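Local coordinates for proteolytically activated form of PPO4 Tyrosinase (Agaricus bisporus var. bisporus H97, PDB 4OUA), which catalyses the o-hydroxylation of monophenols and the oxidation of the resulting o-diphenols to reactive o-quinones, using a pair of copper ions, at residues A[285-288]-A[289-293]; A[205-208]-A[209-213]; A[94-97]-A[98-101]. All coordinates share one frame; numbering follows the deposited sequence.

Three short helical spans illustrate how one repeating backbone pattern serves different places in a tyrosinase. Contacts 1 and 3 are buried, on helices 277-295 and 86-109, which supply the copper ligands His-282 and His-90; their centres lie about 18 Å apart and their nearest atoms about 5 Å. The side chain of Val-285 in contact 1 is about 6 Å from a copper ion, and that of Val-94 in contact 3 about 9 Å. Contact 2, on helix 201-224, sits at the surface, its centre about 23 Å from that of contact 1 and 30 Å from that of contact 3. Its Lys-207 side chain is still only about 10 Å from that of the copper ligand His-254.

Contact 1 (A[285-288]-A[289-293]); sequences VDRH and LSLWQ
Leu-291 lays its CD1 methyl over one face of the Arg-287 guanidinium, CD1 standing 4.0 Å from NH1 of Arg-287. The two side chains run next to each other and point the same way, as residues four apart on one helix can. The arginine chain leaves the backbone extended and then bends at chi3 (75°), which swings the planar head alongside the leucine. The leucine contributes only an apolar neighbour; the charge is met elsewhere, by salt bridges from NH1 to Asp-353 and from NH2 to Asp-132, while NE bonds to Asn-284. With all three nitrogens bonded, the guanidinium is probably fixed in its rotation.

Beneath these side chains, Leu-291 N donates to Arg-287 O at 2.9 Å, and Trp-292 N to His-288 O at 2.7 Å. The bond from Leu-289 N to Val-285 O is weak, at 3.3 Å. Ser-290 N reaches Asp-286 O at 3.1 Å, and the same carbonyl receives a weak bond from Ser-290 OG at 3.4 Å. That second bond is possible because OG lies beside its own backbone N (chi1 -67°), folded back along the helix. The Asp-286 carboxylate turns away from Ser-290, to a salt bridge with Arg-91 and hydrogen bonds between OD2 and the Tyr-349 and Tyr-351 hydroxyls.

Leu-289 and Ser-290 pack on helix 86-109, His-288 fits against Thr-219, Met-222 and Leu-223 of helix 201-224, and the Trp-292 indole stacks with Phe-232 and Tyr-296. Val-285 touches the copper ligand His-250 on helix 246-258, so helix 277-295 runs through the interior with other helices on several sides.

Contact 2 (A[205-208]-A[209-213]); sequences IGKL and DLEAD
Residues 205-213 form a surface part of helix 201-224, within the tyrosinase central domain, with one side against the protein and another exposed. The pair Lys-207 and Glu-211, one turn apart, shows what this means for side chains. Only their aliphatic stems come near each other, CG of Lys-207 lying 4.4 Å from CG of Glu-211. The charged ends diverge: NZ of Lys-207 is 8.1 Å from OE2 of Glu-211, its nearer carboxylate oxygen. The glutamate, which also touches a crystal neighbour, is bent at chi2 (-69°), and its CG passes 3.3 Å from the Lys-207 carbonyl O.

Backbone bonds join the two segments. Asp-209 N donates to Ile-205 O at 3.2 Å, and Glu-211 N to Lys-207 O at 3.0 Å. Leu-210 N is shared: it bonds to Gly-206 O at 3.3 Å and, weakly and at a poor angle of 122°, to Lys-207 O. Over Gly-206, which carries no side chain, CG of Leu-210 rests 3.5 Å from the carbonyl O.

On the inner side, Leu-208 is buried against Leu-137, Val-138, Pro-139 and Phe-256, whereas Asp-209 and Leu-210 are exposed. The lysine ammonium is gripped by the carbonyls of Phe-256 and Arg-259 and by OD1 of Asn-192, and these bonds tie helix 201-224 to the C-terminal end of helix 246-258. The dipole of that second helix would probably favour a positive group there as well. The pairing of Lys-207 with Glu-211, by contrast, amounts to contact between methylenes.

Contact 3 (A[94-97]-A[98-101]); sequences VSIY and EQIL
Tyr-97 and Leu-101 lie side by side and point the same way, one helix turn apart, with CE2 of the ring 3.6 Å from CD2 of the leucine. The methyl meets the ring at a slant. Both side chains start out anti to their backbone nitrogens (chi1 -176° for the tyrosine, -171° for the leucine), and this shared choice keeps them alongside each other.

A second group forms around Ile-96. Its side chain crosses that of Gln-99 at an oblique angle, with CD1 of Ile-96 3.7 Å from OE1 of Gln-99, while CG1 of Ile-100 stands 4.2 Å from the same methyl. The amide oxygen finds its polar partners in the backbone nitrogens of Val-6 and Gly-7, which leaves the isoleucine as an apolar flank to a group held from elsewhere.

The backbone beneath is that of a regular alpha-helix. Ile-100 N donates to Ile-96 O almost straight, at 2.9 Å and 176°, and Leu-101 N to Tyr-97 O at 2.7 Å.

Further out, the tyrosine ring stacks with Trp-279 of helix 277-295, and Leu-101 packs on Tyr-31, Ala-34 and Ile-38 of helix 25-39. These helices belong to the bundle that surrounds the type-3 dicopper centre, to which helix 86-109 supplies His-90 and helix 277-295 supplies His-282.

Contact 1 (A[285-288]-A[289-293])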
loop_
_atom_site.group_PDB
_atom_site.type_symbol
_atom_site.label_atom_id
_atom_site.label_comp_id
_atom_site.label_asym_id
_atom_site.label_seq_id
_atom_site.Cartn_x
_atom_site.Cartn_y
_atom_site.Cartn_z
ATOM N N VAL A 285 -6.491 0.993 -0.950
ATOM C CA VAL A 285 -7.062 1.336 0.345
ATOM C C VAL A 285 -7.038 2.846 0.522
ATOM O O VAL A 285 -7.949 3.432 1.108
ATOM C CB VAL A 285 -6.300 0.668 1.503
ATOM C CG1 VAL A 285 -6.731 1.259 2.839
ATOM C CG2 VAL A 285 -6.513 -0.838 1.477
ATOM N N ASP A 286 -5.988 3.472 0.001
ATOM C CA ASP A 286 -5.854 4.918 0.067
ATOM C C ASP A 286 -6.828 5.588 -0.893
ATOM O O ASP A 286 -7.308 6.691 -0.632
ATOM C CB ASP A 286 -4.420 5.340 -0.251
ATOM C CG ASP A 286 -4.178 6.812 -0.001
ATOM O OD1 ASP A 286 -3.846 7.171 1.147
ATOM O OD2 ASP A 286 -4.321 7.610 -0.951
ATOM N N ARG A 287 -7.119 4.915 -2.002
ATOM C CA ARG A 287 -8.068 5.434 -2.980
ATOM C C ARG A 287 -9.472 5.454 -2.394
ATOM O O ARG A 287 -10.270 6.342 -2.691
ATOM C CB ARG A 287 -8.045 4.601 -4.262
ATOM C CG ARG A 287 -8.876 5.191 -5.391
ATOM C CD ARG A 287 -8.764 4.364 -6.658
ATOM N NE ARG A 287 -9.526 3.124 -6.564
ATOM C CZ ARG A 287 -10.714 2.936 -7.126
ATOM N NH1 ARG A 287 -11.276 3.906 -7.832
ATOM N NH2 ARG A 287 -11.338 1.776 -6.988
ATOM N N HIS A 288 -9.767 4.459 -1.563
ATOM C CA HIS A 288 -11.042 4.392 -0.865
ATOM C C HIS A 288 -11.198 5.605 0.043
ATOM O O HIS A 288 -12.268 6.211 0.115
ATOM C CB HIS A 288 -11.148 3.099 -0.052
ATOM C CG HIS A 288 -11.319 1.871 -0.890
ATOM N ND1 HIS A 288 -11.222 0.598 -0.373
ATOM C CD2 HIS A 288 -11.590 1.721 -2.209
ATOM C CE1 HIS A 288 -11.423 -0.285 -1.336
ATOM N NE2 HIS A 288 -11.648 0.371 -2.460
ATOM N N LEU A 289 -10.116 5.953 0.731
ATOM C CA LEU A 289 -10.106 7.116 1.606
ATOM C C LEU A 289 -10.380 8.390 0.814
ATOM O O LEU A 289 -11.118 9.262 1.268
ATOM C CB LEU A 289 -8.768 7.219 2.338
ATOM C CG LEU A 289 -8.646 8.336 3.373
ATOM C CD1 LEU A 289 -9.727 8.199 4.429
ATOM C CD2 LEU A 289 -7.267 8.315 4.007
ATOM N N SER A 290 -9.787 8.489 -0.372
ATOM C CA SER A 290 -10.000 9.641 -1.244
ATOM C C SER A 290 -11.450 9.709 -1.713
ATOM O O SER A 290 -12.049 10.783 -1.740
ATOM C CB SER A 290 -9.062 9.589 -2.453
ATOM O OG SER A 290 -7.710 9.756 -2.064
ATOM N N LEU A 291 -12.006 8.558 -2.081
ATOM C CA LEU A 291 -13.392 8.479 -2.531
ATOM C C LEU A 291 -14.356 8.798 -1.394
ATOM O O LEU A 291 -15.332 9.528 -1.577
ATOM C CB LEU A 291 -13.698 7.094 -3.100
ATOM C CG LEU A 291 -13.094 6.754 -4.462
ATOM C CD1 LEU A 291 -13.526 5.365 -4.905
ATOM C CD2 LEU A 291 -13.490 7.792 -5.497
ATOM N N TRP A 292 -14.073 8.241 -0.223
ATOM C CA TRP A 292 -14.891 8.475 0.961
ATOM C C TRP A 292 -14.884 9.952 1.344
ATOM O O TRP A 292 -15.905 10.494 1.764
ATOM C CB TRP A 292 -14.395 7.616 2.125
ATOM C CG TRP A 292 -15.057 7.919 3.427
ATOM C CD1 TRP A 292 -16.207 7.367 3.911
ATOM C CD2 TRP A 292 -14.604 8.843 4.423
ATOM N NE1 TRP A 292 -16.500 7.894 5.147
ATOM C CE2 TRP A 292 -15.533 8.801 5.483
ATOM C CE3 TRP A 292 -13.506 9.702 4.520
ATOM C CZ2 TRP A 292 -15.395 9.587 6.625
ATOM C CZ3 TRP A 292 -13.371 10.480 5.655
ATOM C CH2 TRP A 292 -14.310 10.417 6.692
ATOM N N GLN A 293 -13.730 10.597 1.190
ATOM C CA GLN A 293 -13.609 12.027 1.461
ATOM C C GLN A 293 -14.546 12.837 0.572
ATOM O O GLN A 293 -15.062 13.875 0.984
ATOM C CB GLN A 293 -12.167 12.500 1.259
ATOM C CG GLN A 293 -11.181 11.997 2.298
ATOM C CD GLN A 293 -9.757 12.417 1.990
ATOM O OE1 GLN A 293 -8.845 11.589 1.960
ATOM N NE2 GLN A 293 -9.558 13.710 1.756
#

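Contact 2 (A[205-208]-A[209-213])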
loop_
_atom_site.group_PDB
_atom_site.type_symbol
_atom_site.label_atom_id
_atom_site.label_comp_id
_atom_site.label_asym_id
_atom_site.label_seq_id
_atom_site.Cartn_x
_atom_site.Cartn_y
_atom_site.Cartn_z
ATOM N N ILE A 205 -6.288 -18.087 -7.044
ATOM C CA ILE A 205 -7.127 -17.559 -8.112
ATOM C C ILE A 205 -8.565 -18.029 -7.935
ATOM O O ILE A 205 -9.507 -17.287 -8.206
ATOM C CB ILE A 205 -6.623 -17.982 -9.504
ATOM C CG1 ILE A 205 -5.128 -17.687 -9.650
ATOM C CG2 ILE A 205 -7.417 -17.279 -10.595
ATOM C CD1 ILE A 205 -4.790 -16.217 -9.628
ATOM N N GLY A 206 -8.727 -19.264 -7.474
ATOM C CA GLY A 206 -10.045 -19.818 -7.224
ATOM C C GLY A 206 -10.733 -19.143 -6.054
ATOM O O GLY A 206 -11.933 -18.871 -6.098
ATOM N N LYS A 207 -9.966 -18.870 -5.003
ATOM C CA LYS A 207 -10.492 -18.225 -3.806
ATOM C C LYS A 207 -10.991 -16.816 -4.111
ATOM O O LYS A 207 -12.081 -16.427 -3.689
ATOM C CB LYS A 207 -9.421 -18.175 -2.714
ATOM C CG LYS A 207 -9.919 -17.646 -1.382
ATOM C CD LYS A 207 -8.762 -17.274 -0.467
ATOM C CE LYS A 207 -7.825 -18.448 -0.244
ATOM N NZ LYS A 207 -6.689 -18.083 0.647
ATOM N N LEU A 208 -10.185 -16.058 -4.847
ATOM C CA LEU A 208 -10.527 -14.687 -5.209
ATOM C C LEU A 208 -11.783 -14.633 -6.069
ATOM O O LEU A 208 -12.649 -13.781 -5.866
ATOM C CB LEU A 208 -9.361 -14.023 -5.942
ATOM C CG LEU A 208 -8.320 -13.312 -5.073
ATOM C CD1 LEU A 208 -8.071 -14.069 -3.776
ATOM C CD2 LEU A 208 -7.025 -13.106 -5.845
ATOM N N ASP A 209 -11.875 -15.548 -7.027
ATOM C CA ASP A 209 -13.009 -15.587 -7.942
ATOM C C ASP A 209 -14.323 -15.770 -7.184
ATOM O O ASP A 209 -15.338 -15.163 -7.527
ATOM C CB ASP A 209 -12.824 -16.708 -8.967
ATOM C CG ASP A 209 -13.750 -16.565 -10.156
ATOM O OD1 ASP A 209 -14.081 -15.415 -10.515
ATOM O OD2 ASP A 209 -14.145 -17.598 -10.734
ATOM N N LEU A 210 -14.294 -16.595 -6.142
ATOM C CA LEU A 210 -15.485 -16.869 -5.339
ATOM C C LEU A 210 -15.811 -15.725 -4.383
ATOM O O LEU A 210 -16.979 -15.422 -4.143
ATOM C CB LEU A 210 -15.308 -18.168 -4.547
ATOM C CG LEU A 210 -15.350 -19.470 -5.347
ATOM C CD1 LEU A 210 -15.184 -20.666 -4.424
ATOM C CD2 LEU A 210 -16.648 -19.569 -6.133
ATOM N N GLU A 211 -14.776 -15.091 -3.839
ATOM C CA GLU A 211 -14.962 -14.014 -2.870
ATOM C C GLU A 211 -15.227 -12.669 -3.546
ATOM O O GLU A 211 -15.481 -11.670 -2.873
ATOM C CB GLU A 211 -13.740 -13.905 -1.955
ATOM C CG GLU A 211 -13.531 -15.104 -1.040
ATOM C CD GLU A 211 -14.599 -15.222 0.035
ATOM O OE1 GLU A 211 -15.427 -14.295 0.167
ATOM O OE2 GLU A 211 -14.611 -16.246 0.751
ATOM N N ALA A 212 -15.177 -12.656 -4.876
ATOM C CA ALA A 212 -15.333 -11.425 -5.648
ATOM C C ALA A 212 -16.644 -10.699 -5.350
ATOM O O ALA A 212 -16.638 -9.520 -5.001
ATOM C CB ALA A 212 -15.233 -11.728 -7.136
ATOM N N ASP A 213 -17.762 -11.406 -5.493
ATOM C CA ASP A 213 -19.083 -10.813 -5.297
ATOM C C ASP A 213 -19.245 -10.193 -3.913
ATOM O O ASP A 213 -19.705 -9.059 -3.785
ATOM C CB ASP A 213 -20.176 -11.860 -5.523
ATOM C CG ASP A 213 -20.268 -12.309 -6.968
ATOM O OD1 ASP A 213 -19.559 -13.267 -7.344
ATOM O OD2 ASP A 213 -21.053 -11.704 -7.728
#

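Contact 3 (A[94-97]-A[98-101])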
loop_
_atom_site.group_PDB
_atom_site.type_symbol
_atom_site.label_atom_id
_atom_site.label_comp_id
_atom_site.label_asym_id
_atom_site.label_seq_id
_atom_site.Cartn_x
_atom_site.Cartn_y
_atom_site.Cartn_z
ATOM N N VAL A 94 2.482 4.658 2.092
ATOM C CA VAL A 94 2.599 4.428 0.659
ATOM C C VAL A 94 3.383 5.564 0.003
ATOM O O VAL A 94 4.022 5.378 -1.032
ATOM C CB VAL A 94 1.214 4.305 -0.011
ATOM C CG1 VAL A 94 1.361 4.019 -1.497
ATOM C CG2 VAL A 94 0.392 3.221 0.666
ATOM N N SER A 95 3.337 6.740 0.622
ATOM C CA SER A 95 3.999 7.921 0.080
ATOM C C SER A 95 5.518 7.791 0.098
ATOM O O SER A 95 6.189 8.158 -0.869
ATOM C CB SER A 95 3.576 9.167 0.854
ATOM O OG SER A 95 2.176 9.349 0.772
ATOM N N ILE A 96 6.058 7.276 1.197
ATOM C CA ILE A 96 7.498 7.087 1.301
ATOM C C ILE A 96 7.941 5.988 0.345
ATOM O O ILE A 96 8.998 6.084 -0.278
ATOM C CB ILE A 96 7.936 6.735 2.737
ATOM C CG1 ILE A 96 9.462 6.692 2.828
ATOM C CG2 ILE A 96 7.331 5.413 3.181
ATOM C CD1 ILE A 96 10.130 7.988 2.419
ATOM N N TYR A 97 7.118 4.952 0.224
ATOM C CA TYR A 97 7.396 3.856 -0.696
ATOM C C TYR A 97 7.391 4.343 -2.137
ATOM O O TYR A 97 8.336 4.104 -2.887
ATOM C CB TYR A 97 6.373 2.735 -0.524
ATOM C CG TYR A 97 6.654 1.520 -1.376
ATOM C CD1 TYR A 97 7.538 0.539 -0.948
ATOM C CD2 TYR A 97 6.035 1.352 -2.608
ATOM C CE1 TYR A 97 7.798 -0.577 -1.723
ATOM C CE2 TYR A 97 6.288 0.242 -3.390
ATOM C CZ TYR A 97 7.168 -0.720 -2.943
ATOM O OH TYR A 97 7.421 -1.825 -3.722
ATOM N N GLU A 98 6.312 5.022 -2.514
ATOM C CA GLU A 98 6.178 5.602 -3.844
ATOM C C GLU A 98 7.325 6.565 -4.136
ATOM O O GLU A 98 7.830 6.622 -5.258
ATOM C CB GLU A 98 4.837 6.323 -3.975
ATOM C CG GLU A 98 4.585 6.935 -5.338
ATOM C CD GLU A 98 3.290 7.722 -5.391
ATOM O OE1 GLU A 98 3.054 8.547 -4.481
ATOM O OE2 GLU A 98 2.506 7.511 -6.340
ATOM N N GLN A 99 7.728 7.318 -3.117
ATOM C CA GLN A 99 8.847 8.247 -3.232
ATOM C C GLN A 99 10.147 7.509 -3.541
ATOM O O GLN A 99 10.793 7.767 -4.558
ATOM C CB GLN A 99 8.997 9.061 -1.943
ATOM C CG GLN A 99 10.256 9.909 -1.877
ATOM C CD GLN A 99 10.457 10.542 -0.513
ATOM O OE1 GLN A 99 9.494 10.844 0.191
ATOM N NE2 GLN A 99 11.714 10.735 -0.130
ATOM N N ILE A 100 10.520 6.592 -2.656
ATOM C CA ILE A 100 11.736 5.807 -2.822
ATOM C C ILE A 100 11.706 4.999 -4.112
ATOM O O ILE A 100 12.725 4.858 -4.790
ATOM C CB ILE A 100 11.952 4.851 -1.637
ATOM C CG1 ILE A 100 12.211 5.645 -0.356
ATOM C CG2 ILE A 100 13.105 3.902 -1.921
ATOM C CD1 ILE A 100 13.406 6.572 -0.445
ATOM N N LEU A 101 10.531 4.478 -4.449
ATOM C CA LEU A 101 10.376 3.651 -5.640
ATOM C C LEU A 101 10.583 4.460 -6.916
ATOM O O LEU A 101 11.099 3.945 -7.909
ATOM C CB LEU A 101 9.000 2.988 -5.656
ATOM C CG LEU A 101 8.797 1.925 -6.737
ATOM C CD1 LEU A 101 9.847 0.832 -6.612
ATOM C CD2 LEU A 101 7.402 1.339 -6.644
#